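Long-range contacts in dipeptide Epimerase (PDB 3JW7), which belongs to the mandelate racemase/muconate lactonizing enzyme family of the enolase superfamily and joins an N-terminal domain to a TIM-type barrel domain: residues 11-16 against 323-328; 55-60 against 94-99; 129-134 against 153-158; 261-266 against 286-291; 299-304 against 317-322. One frame throughout, in Å; residues are numbered along the deposited sequence.

Contact 1 of 5, residues 11-16 against 323-328; sequences SKIKLK and FGLETA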
# COMPACT_ATOMS: atom_id res chain seq x y z
N SER A 11 0.06 -18.64 0.32
CA SER A 11 1.48 -18.39 0.55
C SER A 11 1.58 -17.90 1.99
O SER A 11 0.90 -16.96 2.37
CB SER A 11 2.01 -17.32 -0.40
OG SER A 11 3.35 -16.96 -0.05
N LYS A 12 2.42 -18.56 2.78
CA LYS A 12 2.60 -18.18 4.17
C LYS A 12 4.09 -18.01 4.42
O LYS A 12 4.83 -18.99 4.47
CB LYS A 12 2.03 -19.25 5.09
CG LYS A 12 0.53 -19.49 4.94
CD LYS A 12 0.02 -20.41 6.04
CE LYS A 12 -1.49 -20.57 6.00
NZ LYS A 12 -1.96 -21.22 4.75
N ILE A 13 4.52 -16.76 4.58
CA ILE A 13 5.93 -16.47 4.80
C ILE A 13 6.16 -15.76 6.13
O ILE A 13 5.65 -14.67 6.36
CB ILE A 13 6.47 -15.57 3.66
CG1 ILE A 13 6.32 -16.30 2.32
CG2 ILE A 13 7.93 -15.21 3.91
CD1 ILE A 13 6.56 -15.43 1.11
N LYS A 14 6.93 -16.39 7.01
CA LYS A 14 7.19 -15.79 8.31
C LYS A 14 7.99 -14.50 8.17
O LYS A 14 8.81 -14.37 7.27
CB LYS A 14 7.95 -16.78 9.20
CG LYS A 14 8.11 -16.29 10.63
CD LYS A 14 8.58 -17.41 11.55
CE LYS A 14 8.71 -16.92 12.98
NZ LYS A 14 7.42 -16.36 13.49
N LEU A 15 7.71 -13.55 9.05
CA LEU A 15 8.43 -12.28 9.02
C LEU A 15 9.68 -12.42 9.88
O LEU A 15 9.68 -13.17 10.87
CB LEU A 15 7.55 -11.15 9.56
CG LEU A 15 6.27 -10.82 8.79
CD1 LEU A 15 5.64 -9.57 9.37
CD2 LEU A 15 6.57 -10.62 7.31
N LYS A 16 10.74 -11.72 9.51
CA LYS A 16 12.00 -11.77 10.24
C LYS A 16 11.82 -11.24 11.65
O LYS A 16 12.55 -11.63 12.57
CB LYS A 16 13.07 -10.98 9.49
CG LYS A 16 13.48 -11.64 8.16
CD LYS A 16 14.66 -10.95 7.48
CE LYS A 16 14.25 -9.67 6.76
NZ LYS A 16 13.71 -8.66 7.70
N PHE A 323 10.70 -6.15 2.80
CA PHE A 323 11.85 -6.04 3.69
C PHE A 323 11.79 -6.92 4.93
O PHE A 323 12.82 -7.21 5.54
CB PHE A 323 12.06 -4.58 4.13
CG PHE A 323 12.18 -3.59 3.00
CD1 PHE A 323 12.34 -4.02 1.68
CD2 PHE A 323 12.11 -2.23 3.25
CE1 PHE A 323 12.44 -3.10 0.63
CE2 PHE A 323 12.21 -1.30 2.21
CZ PHE A 323 12.38 -1.74 0.91
N GLY A 324 10.60 -7.34 5.33
CA GLY A 324 10.49 -8.17 6.52
C GLY A 324 10.32 -9.65 6.24
O GLY A 324 10.34 -10.47 7.16
N LEU A 325 10.18 -10.00 4.97
CA LEU A 325 9.97 -11.39 4.57
C LEU A 325 11.19 -12.30 4.71
O LEU A 325 12.31 -11.94 4.33
CB LEU A 325 9.50 -11.45 3.11
CG LEU A 325 8.26 -10.63 2.73
CD1 LEU A 325 7.99 -10.83 1.25
CD2 LEU A 325 7.05 -11.05 3.57
N GLU A 326 10.97 -13.49 5.26
CA GLU A 326 12.05 -14.46 5.41
C GLU A 326 12.45 -14.97 4.03
O GLU A 326 13.62 -15.28 3.80
CB GLU A 326 11.61 -15.64 6.28
CG GLU A 326 11.51 -15.31 7.76
CD GLU A 326 12.83 -15.47 8.49
OE1 GLU A 326 13.86 -14.96 8.00
OE2 GLU A 326 12.84 -16.10 9.57
N THR A 327 11.48 -15.04 3.12
CA THR A 327 11.74 -15.53 1.77
C THR A 327 10.84 -14.90 0.71
O THR A 327 9.79 -14.34 1.04
CB THR A 327 11.55 -17.06 1.70
OG1 THR A 327 11.95 -17.54 0.41
CG2 THR A 327 10.09 -17.41 1.92
N ALA A 328 11.26 -14.99 -0.55
CA ALA A 328 10.50 -14.46 -1.68
C ALA A 328 9.73 -15.62 -2.32
O ALA A 328 10.32 -16.65 -2.65
CB ALA A 328 11.45 -13.83 -2.70
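Ile13, on the edge strand of the N-terminal domain, faces the barrel-domain loop 323-328 with its gamma branch: Ile13 CG2 rests 3.7 Å from Thr327 CG2. The two side chains cross at about a right angle. Ile13 CD1 covers Thr327 O, a buried carbonyl oxygen with no polar partner in the model. At Lys14 the backbone takes over, since Lys14 O accepts Glu326 N at 3.1 Å with an angle of 146° at the hydrogen. Leu15 marks the single bridge between the backbones, opposite Leu325, and the two leucines meet through Leu15 CD2 and Leu325 CD2 at 3.8 Å. Lys16 binds twice. Its backbone N donates to Gly324 O at 2.7 Å in a nearly straight bond (166°), and the side chain, bent at chi3 (-78°), curls back so that Lys16 NZ reaches a lone pair of Phe323 O at 2.7 Å, within the carbonyl plane. Glu326 OE1 comes 3.3 Å from Lys16 CG, the two chains lying oblique to each other, and its charged end does not touch Lys16 NZ. The other edge of 11-16 pairs with strand 24-38 through Ser31, Ala29 and Glu27, while Phe323 packs on Thr131 and Ile133 of strand 128-135.

Contact 2 of 5, residues 55-60 against 94-99; sequences TGETLA and FAPAAK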
# COMPACT_ATOMS: atom_id res chain seq x y z
N THR A 55 -9.13 -4.55 6.72
CA THR A 55 -10.35 -4.70 5.91
C THR A 55 -11.28 -5.80 6.39
O THR A 55 -12.43 -5.87 5.94
CB THR A 55 -10.00 -5.03 4.45
OG1 THR A 55 -9.41 -6.34 4.39
CG2 THR A 55 -9.02 -4.02 3.89
N GLY A 56 -10.81 -6.66 7.28
CA GLY A 56 -11.64 -7.75 7.76
C GLY A 56 -11.49 -9.00 6.91
O GLY A 56 -11.98 -10.08 7.26
N GLU A 57 -10.80 -8.88 5.78
CA GLU A 57 -10.59 -10.03 4.91
C GLU A 57 -9.62 -11.03 5.53
O GLU A 57 -8.69 -10.66 6.24
CB GLU A 57 -10.04 -9.58 3.56
CG GLU A 57 -11.06 -8.87 2.69
CD GLU A 57 -10.38 -8.12 1.56
OE1 GLU A 57 -9.66 -7.15 1.86
OE2 GLU A 57 -10.56 -8.52 0.39
N THR A 58 -9.85 -12.31 5.24
CA THR A 58 -9.01 -13.38 5.75
C THR A 58 -8.48 -14.16 4.56
O THR A 58 -8.99 -14.02 3.45
CB THR A 58 -9.82 -14.35 6.64
OG1 THR A 58 -10.83 -14.98 5.85
CG2 THR A 58 -10.47 -13.60 7.79
N LEU A 59 -7.46 -14.98 4.78
CA LEU A 59 -6.91 -15.75 3.69
C LEU A 59 -7.94 -16.74 3.14
O LEU A 59 -8.07 -16.89 1.92
CB LEU A 59 -5.65 -16.50 4.13
CG LEU A 59 -4.95 -17.30 3.03
CD1 LEU A 59 -4.57 -16.38 1.86
CD2 LEU A 59 -3.70 -17.96 3.62
N ALA A 60 -8.68 -17.41 4.02
CA ALA A 60 -9.68 -18.38 3.57
C ALA A 60 -10.79 -17.71 2.76
O ALA A 60 -11.23 -18.24 1.74
CB ALA A 60 -10.27 -19.12 4.77
N PHE A 94 -17.82 -6.86 -1.70
CA PHE A 94 -16.62 -6.37 -1.03
C PHE A 94 -15.55 -7.45 -0.85
O PHE A 94 -15.73 -8.38 -0.07
CB PHE A 94 -16.97 -5.80 0.36
CG PHE A 94 -15.79 -5.23 1.10
CD1 PHE A 94 -15.18 -4.05 0.67
CD2 PHE A 94 -15.27 -5.89 2.21
CE1 PHE A 94 -14.07 -3.54 1.35
CE2 PHE A 94 -14.16 -5.38 2.89
CZ PHE A 94 -13.56 -4.20 2.45
N ALA A 95 -14.45 -7.31 -1.58
CA ALA A 95 -13.33 -8.25 -1.50
C ALA A 95 -12.14 -7.67 -2.26
O ALA A 95 -11.65 -8.25 -3.23
CB ALA A 95 -13.71 -9.61 -2.10
N PRO A 96 -11.64 -6.50 -1.82
CA PRO A 96 -10.51 -5.86 -2.49
C PRO A 96 -9.25 -6.72 -2.65
O PRO A 96 -8.56 -6.61 -3.67
CB PRO A 96 -10.28 -4.58 -1.68
CG PRO A 96 -10.80 -4.94 -0.31
CD PRO A 96 -12.04 -5.74 -0.62
N ALA A 97 -8.95 -7.58 -1.68
CA ALA A 97 -7.76 -8.42 -1.80
C ALA A 97 -7.93 -9.39 -2.97
O ALA A 97 -7.03 -9.56 -3.78
CB ALA A 97 -7.50 -9.19 -0.50
N ALA A 98 -9.10 -10.01 -3.05
CA ALA A 98 -9.37 -10.98 -4.12
C ALA A 98 -9.43 -10.31 -5.50
O ALA A 98 -8.95 -10.87 -6.49
CB ALA A 98 -10.69 -11.71 -3.85
N LYS A 99 -10.02 -9.13 -5.56
CA LYS A 99 -10.14 -8.40 -6.82
C LYS A 99 -8.77 -7.91 -7.27
O LYS A 99 -8.46 -7.91 -8.47
CB LYS A 99 -11.13 -7.24 -6.67
CG LYS A 99 -12.55 -7.72 -6.32
CD LYS A 99 -13.57 -6.57 -6.27
CE LYS A 99 -14.94 -7.08 -5.83
NZ LYS A 99 -15.95 -5.99 -5.65
O HOH W 1 -10.83 -10.97 -0.26
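Glu57 OE2 accepts Ala97 N at 2.8 Å, a sound bond; a water also lies very close to this oxygen, so its bond is less certain. Ala95 is the N-cap residue of helix 96-114, so Ala97 N lies in its first turn and the carboxylate sits at the helix start; the positive end of the helix would be expected to favour the negative charge. The Ala97 bond uses the syn lone pair of OE2, with 155° at the hydrogen. The water leads on to Ala98 N, but that second link is weak. Glu57 OE1 is fixed separately: Thr55 OG1 donates to its anti lone pair at 2.7 Å. The same hydroxyl accepts Glu57 N at 3.2 Å, an ST turn that folds 55-57 back on itself. A chi1 of 67° sets Thr55 OG1 between its own backbone N and carbonyl carbon, from where it meets both. Beyond CG the Glu57 chain is extended, carrying the carboxylate across to the helix. Pro96 has no N-H to offer, and its ring lies against the carboxylate, with Pro96 CG 3.3 Å from Glu57 OE1. Further on, Ala98 packs on Thr65, Ile66 and Phe69 of helix 59-72. Phe94 also takes part: Pro96 CD sits 3.6 Å above the plane of the Phe94 ring, whose edge atom Phe94 CE2 comes 3.5 Å from Thr55 O.

Contact 3 of 5, residues 129-134 against 153-158; sequences VITDIT and LGFDTL. With ILE (isoleucine), chain I.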
# COMPACT_ATOMS: atom_id res chain seq x y z
N VAL A 129 11.07 4.15 -8.13
CA VAL A 129 10.39 4.85 -7.05
C VAL A 129 11.25 4.74 -5.80
O VAL A 129 11.95 3.75 -5.60
CB VAL A 129 9.00 4.24 -6.77
CG1 VAL A 129 9.14 2.78 -6.40
CG2 VAL A 129 8.33 5.00 -5.64
N ILE A 130 11.20 5.79 -4.98
CA ILE A 130 11.94 5.80 -3.73
C ILE A 130 10.95 5.58 -2.60
O ILE A 130 9.98 6.32 -2.45
CB ILE A 130 12.66 7.15 -3.52
CG1 ILE A 130 13.74 7.33 -4.58
CG2 ILE A 130 13.26 7.20 -2.11
CD1 ILE A 130 14.39 8.70 -4.57
N THR A 131 11.20 4.54 -1.81
CA THR A 131 10.31 4.22 -0.70
C THR A 131 10.89 4.54 0.67
O THR A 131 12.11 4.61 0.84
CB THR A 131 9.94 2.72 -0.71
OG1 THR A 131 9.10 2.44 0.41
CG2 THR A 131 11.21 1.85 -0.62
N ASP A 132 10.00 4.76 1.63
CA ASP A 132 10.41 4.99 3.00
C ASP A 132 10.52 3.58 3.58
O ASP A 132 10.45 2.59 2.85
CB ASP A 132 9.35 5.78 3.78
CG ASP A 132 7.99 5.06 3.86
OD1 ASP A 132 7.95 3.82 3.85
OD2 ASP A 132 6.95 5.76 3.96
N ILE A 133 10.71 3.49 4.89
CA ILE A 133 10.74 2.20 5.55
C ILE A 133 10.04 2.48 6.86
O ILE A 133 10.18 3.56 7.43
CB ILE A 133 12.19 1.67 5.79
CG1 ILE A 133 12.12 0.24 6.36
CG2 ILE A 133 12.95 2.58 6.75
CD1 ILE A 133 13.43 -0.53 6.31
N THR A 134 9.25 1.51 7.32
CA THR A 134 8.47 1.65 8.55
C THR A 134 9.14 1.12 9.81
O THR A 134 9.78 0.07 9.80
CB THR A 134 7.11 0.93 8.39
OG1 THR A 134 6.41 1.49 7.28
CG2 THR A 134 6.26 1.09 9.65
N LEU A 153 21.35 2.33 6.07
CA LEU A 153 21.08 1.54 4.89
C LEU A 153 20.75 2.44 3.70
O LEU A 153 20.57 1.96 2.58
CB LEU A 153 19.92 0.57 5.15
CG LEU A 153 20.19 -0.52 6.19
CD1 LEU A 153 18.91 -1.30 6.46
CD2 LEU A 153 21.29 -1.45 5.70
N GLY A 154 20.69 3.74 3.93
CA GLY A 154 20.41 4.67 2.84
C GLY A 154 19.04 5.31 2.82
O GLY A 154 18.74 6.10 1.92
N PHE A 155 18.19 4.98 3.79
CA PHE A 155 16.85 5.56 3.83
C PHE A 155 16.88 7.01 4.33
O PHE A 155 17.45 7.30 5.38
CB PHE A 155 15.95 4.72 4.73
CG PHE A 155 15.57 3.40 4.13
CD1 PHE A 155 14.45 3.29 3.32
CD2 PHE A 155 16.35 2.27 4.35
CE1 PHE A 155 14.11 2.07 2.73
CE2 PHE A 155 16.02 1.05 3.76
CZ PHE A 155 14.90 0.95 2.95
N ASP A 156 16.27 7.90 3.56
CA ASP A 156 16.21 9.31 3.93
C ASP A 156 14.81 9.69 4.42
O ASP A 156 14.55 10.84 4.78
CB ASP A 156 16.59 10.19 2.73
CG ASP A 156 15.58 10.12 1.59
OD1 ASP A 156 15.86 10.70 0.52
OD2 ASP A 156 14.52 9.49 1.75
N THR A 157 13.92 8.71 4.45
CA THR A 157 12.55 8.93 4.91
C THR A 157 12.10 7.75 5.75
O THR A 157 12.13 6.61 5.29
CB THR A 157 11.59 9.07 3.73
OG1 THR A 157 12.05 10.11 2.86
CG2 THR A 157 10.19 9.39 4.24
N LEU A 158 11.70 8.03 6.98
CA LEU A 158 11.24 6.99 7.89
C LEU A 158 9.77 7.20 8.25
O LEU A 158 9.35 8.31 8.54
CB LEU A 158 12.07 7.03 9.18
CG LEU A 158 13.59 6.99 9.01
CD1 LEU A 158 14.25 7.13 10.37
CD2 LEU A 158 14.01 5.70 8.32
N ILE I . 4.40 0.09 5.65
CA ILE I . 3.27 -0.88 5.74
C ILE I . 2.11 -0.31 6.54
O ILE I . 2.31 0.47 7.48
CB ILE I . 3.70 -2.21 6.42
CG1 ILE I . 4.38 -1.90 7.76
CG2 ILE I . 4.59 -3.02 5.48
CD1 ILE I . 4.54 -3.11 8.67
O HOH W 2 13.80 6.71 1.91
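Ile133 lies over one face of the Phe155 ring, the tight part of this contact: Ile133 CB is 3.8 Å from the ring centroid and 19° off the ring normal, a CH-pi approach. With CG1 anti to the backbone N (chi1 -174°), the ethyl arm continues over the ring, bringing Ile133 CD1 to 4.0 Å from Phe155 CZ. The CG2 branch lies over the ring too and touches Leu158, whose side chain runs beside it and points the same way, Ile133 CG2 to Leu158 CD2 being 3.7 Å. Thr131 O meets the ring at its edge. Thr134, next after Ile133, accepts the amino N of the bound isoleucine on its OG1 at 2.9 Å. These segments belong to the beta-alpha-beta unit of strand 128-135, helix 140-152 and strand 157-161, in which Gly154 ends the helix with a Schellman motif. The pairing of the strands is slack here: Ile133 N to Thr157 O is weak at 3.5 Å, with Asp132 CB packed on Thr157 CG2 nearby. Toward the partly exposed Asp156, a water links the segments, donating to Thr131 O and to Asp156 OD2, each at 2.9 Å. Thr157 OG1 also donates to that carboxylate oxygen, from 46° out of its plane. The Asp132 carboxylate turns to Arg187 in a salt bridge. With the one cross-strand backbone bond weak, the contact rests mainly on apolar packing and a water bridge.

Contact 4 of 5, residues 261-266 against 286-291; sequences INIKLM and IECMIG. With TYR (tyrosine), chain J.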
# COMPACT_ATOMS: atom_id res chain seq x y z
N ILE A 261 -3.72 11.40 0.27
CA ILE A 261 -4.38 10.12 0.43
C ILE A 261 -3.47 8.93 0.15
O ILE A 261 -2.73 8.92 -0.83
CB ILE A 261 -5.64 10.02 -0.47
CG1 ILE A 261 -6.75 10.92 0.09
CG2 ILE A 261 -6.12 8.56 -0.57
CD1 ILE A 261 -7.99 11.01 -0.79
N ASN A 262 -3.53 7.93 1.03
CA ASN A 262 -2.74 6.71 0.90
C ASN A 262 -3.52 5.71 0.04
O ASN A 262 -4.64 5.34 0.40
CB ASN A 262 -2.50 6.12 2.30
CG ASN A 262 -1.67 4.84 2.27
OD1 ASN A 262 -1.90 3.95 1.46
ND2 ASN A 262 -0.71 4.74 3.18
N ILE A 263 -2.95 5.31 -1.08
CA ILE A 263 -3.59 4.33 -1.97
C ILE A 263 -2.97 2.95 -1.79
O ILE A 263 -1.75 2.81 -1.81
CB ILE A 263 -3.40 4.70 -3.46
CG1 ILE A 263 -4.08 6.02 -3.78
CG2 ILE A 263 -3.94 3.57 -4.35
CD1 ILE A 263 -3.88 6.48 -5.21
N LYS A 264 -3.81 1.93 -1.61
CA LYS A 264 -3.31 0.56 -1.47
C LYS A 264 -4.08 -0.33 -2.44
O LYS A 264 -5.30 -0.31 -2.46
CB LYS A 264 -3.53 0.03 -0.06
CG LYS A 264 -2.63 0.60 1.03
CD LYS A 264 -2.85 -0.16 2.34
CE LYS A 264 -1.98 0.40 3.48
NZ LYS A 264 -2.25 1.85 3.71
N LEU A 265 -3.36 -1.12 -3.23
CA LEU A 265 -4.04 -2.01 -4.17
C LEU A 265 -4.95 -2.97 -3.40
O LEU A 265 -6.01 -3.35 -3.88
CB LEU A 265 -3.03 -2.82 -4.99
CG LEU A 265 -2.13 -1.98 -5.90
CD1 LEU A 265 -1.29 -2.92 -6.76
CD2 LEU A 265 -2.96 -1.04 -6.77
N MET A 266 -4.52 -3.35 -2.20
CA MET A 266 -5.32 -4.26 -1.39
C MET A 266 -6.55 -3.62 -0.75
O MET A 266 -7.40 -4.32 -0.21
CB MET A 266 -4.44 -4.92 -0.32
CG MET A 266 -3.31 -5.75 -0.89
SD MET A 266 -3.89 -7.01 -2.06
CE MET A 266 -3.02 -6.59 -3.50
N ILE A 286 -4.95 16.98 -4.67
CA ILE A 286 -4.51 16.15 -3.57
C ILE A 286 -3.49 15.13 -4.08
O ILE A 286 -3.76 14.39 -5.01
CB ILE A 286 -5.70 15.38 -2.95
CG1 ILE A 286 -6.67 16.37 -2.31
CG2 ILE A 286 -5.21 14.36 -1.92
CD1 ILE A 286 -7.95 15.73 -1.81
N GLU A 287 -2.30 15.12 -3.47
CA GLU A 287 -1.27 14.17 -3.87
C GLU A 287 -1.55 12.83 -3.21
O GLU A 287 -2.24 12.76 -2.19
CB GLU A 287 0.11 14.68 -3.48
CG GLU A 287 0.69 15.72 -4.43
CD GLU A 287 2.01 16.29 -3.96
OE1 GLU A 287 2.73 15.60 -3.21
OE2 GLU A 287 2.34 17.43 -4.35
N CYS A 288 -1.02 11.75 -3.79
CA CYS A 288 -1.22 10.42 -3.24
C CYS A 288 0.08 9.70 -2.91
O CYS A 288 1.12 9.93 -3.53
CB CYS A 288 -2.03 9.55 -4.21
SG CYS A 288 -3.72 10.08 -4.56
N MET A 289 0.01 8.83 -1.91
CA MET A 289 1.14 8.01 -1.52
C MET A 289 0.71 6.57 -1.70
O MET A 289 -0.37 6.18 -1.24
CB MET A 289 1.53 8.21 -0.05
CG MET A 289 2.65 7.25 0.38
SD MET A 289 3.33 7.53 2.02
CE MET A 289 2.23 6.53 3.00
N ILE A 290 1.52 5.79 -2.39
CA ILE A 290 1.22 4.38 -2.61
C ILE A 290 1.70 3.64 -1.35
O ILE A 290 2.82 3.88 -0.88
CB ILE A 290 1.93 3.86 -3.89
CG1 ILE A 290 1.46 2.45 -4.23
CG2 ILE A 290 3.44 3.92 -3.72
CD1 ILE A 290 0.01 2.37 -4.58
N GLY A 291 0.85 2.78 -0.81
CA GLY A 291 1.20 2.04 0.40
C GLY A 291 1.08 0.54 0.23
O GLY A 291 0.97 0.06 -0.90
N TYR J . 0.90 -0.70 6.16
CA TYR J . -0.33 -0.26 6.81
C TYR J . -0.44 1.26 6.87
O TYR J . 0.01 1.92 5.91
CB TYR J . -0.41 -0.86 8.22
CG TYR J . -0.48 -2.38 8.28
CD1 TYR J . 0.26 -3.09 9.22
CD2 TYR J . -1.31 -3.10 7.42
CE1 TYR J . 0.17 -4.48 9.32
CE2 TYR J . -1.41 -4.50 7.51
CZ TYR J . -0.66 -5.18 8.47
OH TYR J . -0.75 -6.55 8.60
OXT TYR J . -0.99 1.77 7.87
O HOH W 3 -0.57 -1.03 -2.88
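Backbone bonds of 2.7 to 3.2 Å step between residues 261-263 and 287-291, whose strands run parallel in sense with axes 38° apart: Ile261 N to Glu287 O is the longest of the four and Ile263 N to Met289 O the shortest, with Met289 N to Ile261 O and Gly291 N to Ile263 O between. On one face Ile263 meets two neighbours. Its tip, Ile263 CD1, touches Cys288 SG at 3.7 Å, and its CG2 branch approaches Ile290 CD1 at 4.1 Å. These are adjacent strands of the TIM-type barrel, with helix 271-284 in the connection between them; its Cys281 packs against Ile261 and Cys288 on this outer face. Asn262 and Met289 occupy the inner face, and the bend at Met289 chi3 (88°) brings Met289 CE to 3.4 Å from Asn262 ND2, a packing contact; the amide N is hydrogen-bonded to Glu215 OE2. Lys264 reaches the ligand: its chain is extended to CE and bent at chi4 (58°), so that Lys264 NZ donates to O of the bound tyrosine at 3.2 Å. Asp240 forms a salt bridge with the same nitrogen, and Asn262 OD1 accepts from it weakly. A water accepts from Leu265 N and donates to Gly291 O.

Contact 5 of 5, residues 299-304 against 317-322; sequences IGITAA and ADLDAT. With ILE (isoleucine), chain I.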
# COMPACT_ATOMS: atom_id res chain seq x y z
N ILE A 299 4.84 -9.84 -5.49
CA ILE A 299 3.88 -9.47 -6.51
C ILE A 299 3.13 -8.18 -6.23
O ILE A 299 3.11 -7.27 -7.06
CB ILE A 299 2.88 -10.62 -6.75
CG1 ILE A 299 3.64 -11.85 -7.25
CG2 ILE A 299 1.83 -10.22 -7.78
CD1 ILE A 299 2.84 -13.14 -7.21
N GLY A 300 2.51 -8.09 -5.05
CA GLY A 300 1.76 -6.90 -4.70
C GLY A 300 2.62 -5.65 -4.71
O GLY A 300 2.22 -4.61 -5.24
N ILE A 301 3.81 -5.75 -4.13
CA ILE A 301 4.72 -4.62 -4.06
C ILE A 301 5.22 -4.24 -5.45
O ILE A 301 5.33 -3.05 -5.77
CB ILE A 301 5.94 -4.94 -3.16
CG1 ILE A 301 5.48 -5.11 -1.71
CG2 ILE A 301 6.97 -3.82 -3.26
CD1 ILE A 301 5.03 -3.82 -1.06
N THR A 302 5.52 -5.22 -6.29
CA THR A 302 6.00 -4.89 -7.64
C THR A 302 4.93 -4.16 -8.44
O THR A 302 5.23 -3.16 -9.10
CB THR A 302 6.47 -6.17 -8.38
OG1 THR A 302 7.53 -6.79 -7.64
CG2 THR A 302 6.97 -5.82 -9.80
N ALA A 303 3.69 -4.63 -8.38
CA ALA A 303 2.60 -3.98 -9.11
C ALA A 303 2.44 -2.54 -8.63
O ALA A 303 2.27 -1.61 -9.43
CB ALA A 303 1.30 -4.75 -8.93
N ALA A 304 2.49 -2.36 -7.31
CA ALA A 304 2.34 -1.03 -6.71
C ALA A 304 3.46 -0.09 -7.16
O ALA A 304 3.24 1.09 -7.42
CB ALA A 304 2.34 -1.16 -5.19
N ALA A 317 5.96 7.08 -1.55
CA ALA A 317 5.81 5.64 -1.57
C ALA A 317 6.24 5.00 -0.26
O ALA A 317 7.28 5.34 0.32
CB ALA A 317 6.62 5.04 -2.73
N ASP A 318 5.41 4.07 0.20
CA ASP A 318 5.66 3.32 1.41
C ASP A 318 5.47 1.87 0.95
O ASP A 318 4.43 1.27 1.19
CB ASP A 318 4.63 3.68 2.49
CG ASP A 318 4.73 2.77 3.71
OD1 ASP A 318 5.86 2.46 4.15
OD2 ASP A 318 3.67 2.38 4.24
N LEU A 319 6.48 1.34 0.27
CA LEU A 319 6.43 -0.03 -0.24
C LEU A 319 7.57 -0.83 0.36
O LEU A 319 8.55 -1.15 -0.32
CB LEU A 319 6.55 -0.02 -1.77
CG LEU A 319 5.43 0.74 -2.50
CD1 LEU A 319 5.72 0.80 -4.00
CD2 LEU A 319 4.11 0.06 -2.24
N ASP A 320 7.42 -1.18 1.63
CA ASP A 320 8.46 -1.90 2.35
C ASP A 320 8.09 -3.31 2.84
O ASP A 320 8.85 -3.91 3.60
CB ASP A 320 8.90 -1.04 3.54
CG ASP A 320 7.74 -0.68 4.47
OD1 ASP A 320 6.56 -0.73 4.04
OD2 ASP A 320 8.00 -0.34 5.64
N ALA A 321 6.96 -3.84 2.39
CA ALA A 321 6.52 -5.16 2.83
C ALA A 321 7.51 -6.30 2.57
O ALA A 321 7.56 -7.27 3.33
CB ALA A 321 5.16 -5.50 2.21
N THR A 322 8.29 -6.21 1.50
CA THR A 322 9.24 -7.29 1.21
C THR A 322 10.44 -7.29 2.15
O THR A 322 11.11 -8.31 2.30
CB THR A 322 9.80 -7.21 -0.23
OG1 THR A 322 10.63 -6.05 -0.36
CG2 THR A 322 8.66 -7.15 -1.26
N ILE I . 4.40 0.09 5.65
CA ILE I . 3.27 -0.88 5.74
C ILE I . 2.11 -0.31 6.54
O ILE I . 2.31 0.47 7.48
CB ILE I . 3.70 -2.21 6.42
CG1 ILE I . 4.38 -1.90 7.76
CG2 ILE I . 4.59 -3.02 5.48
CD1 ILE I . 4.54 -3.11 8.67
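Ile301 is the main bump, a branched side chain on helix 298-310 set among Leu319, Ala321 and Thr322 of the loop after strand 314-317. Each branch has its own neighbour. Ile301 CG2 meets Leu319 CB at 4.1 Å, while the Ile301 and Thr322 side chains lie oblique to each other, with Ile301 CG1 3.8 Å from Thr322 CG2. A bend at chi2 (-70°) swings the delta carbon to the small methyl of Ala321, placing Ile301 CD1 3.7 Å from Ala321 CB. Leu319 is the answering bump from the loop. It runs antiparallel beside Ile301 and fits its CD2 against the low surface left by Ala304, Leu319 CD2 to Ala304 CB being 3.7 Å. Leu319 CD2 also lies 4.2 Å from Ile301 CD1. Leu319 thus sits against Ile301 and Ala304, which are one turn apart on the helix. All these contacts are apolar; the hydroxyl of Thr322 bonds instead to Ser335 O. The loop's other side is polar and belongs to the ligand site: the amino N of the bound isoleucine donates to Asp318 OD2 at 2.8 Å and to Asp320 OD1 at 2.8 Å. Leu319, between these aspartates, points back to the helix. Among its surroundings, Ala304 and Leu319 both pack on Ile290 of strand 287-290, Leu319 N bonds Thr131 OG1 on strand 128-135, and Ile299 touches Tyr45 and Glu47 of strand 43-48.

Contacts 3, 4 and 5 each reach a bound ligand. Contacts 3 and 5 both hold the isoleucine amino N and are probably joined directly by Thr134 N to Asp320 OD2 at 2.8 Å; contact 4 reaches the tyrosine and probably joins contact 5 through Asp318 N to Ile290 O, also 2.8 Å. Centres of contacts 4 and 5 lie 12 Å apart. Contacts 1 and 2 bring in the N-terminal domain at two places, their centres 20 Å apart. Contact 1 reaches contact 3 where Phe323 CE2 lies 3.6 Å from Phe155 CZ. Contact 2 touches contact 4, Pro96 CB being 3.2 Å from Met266 O, but stays about 17 Å from contact 3 between nearest atoms.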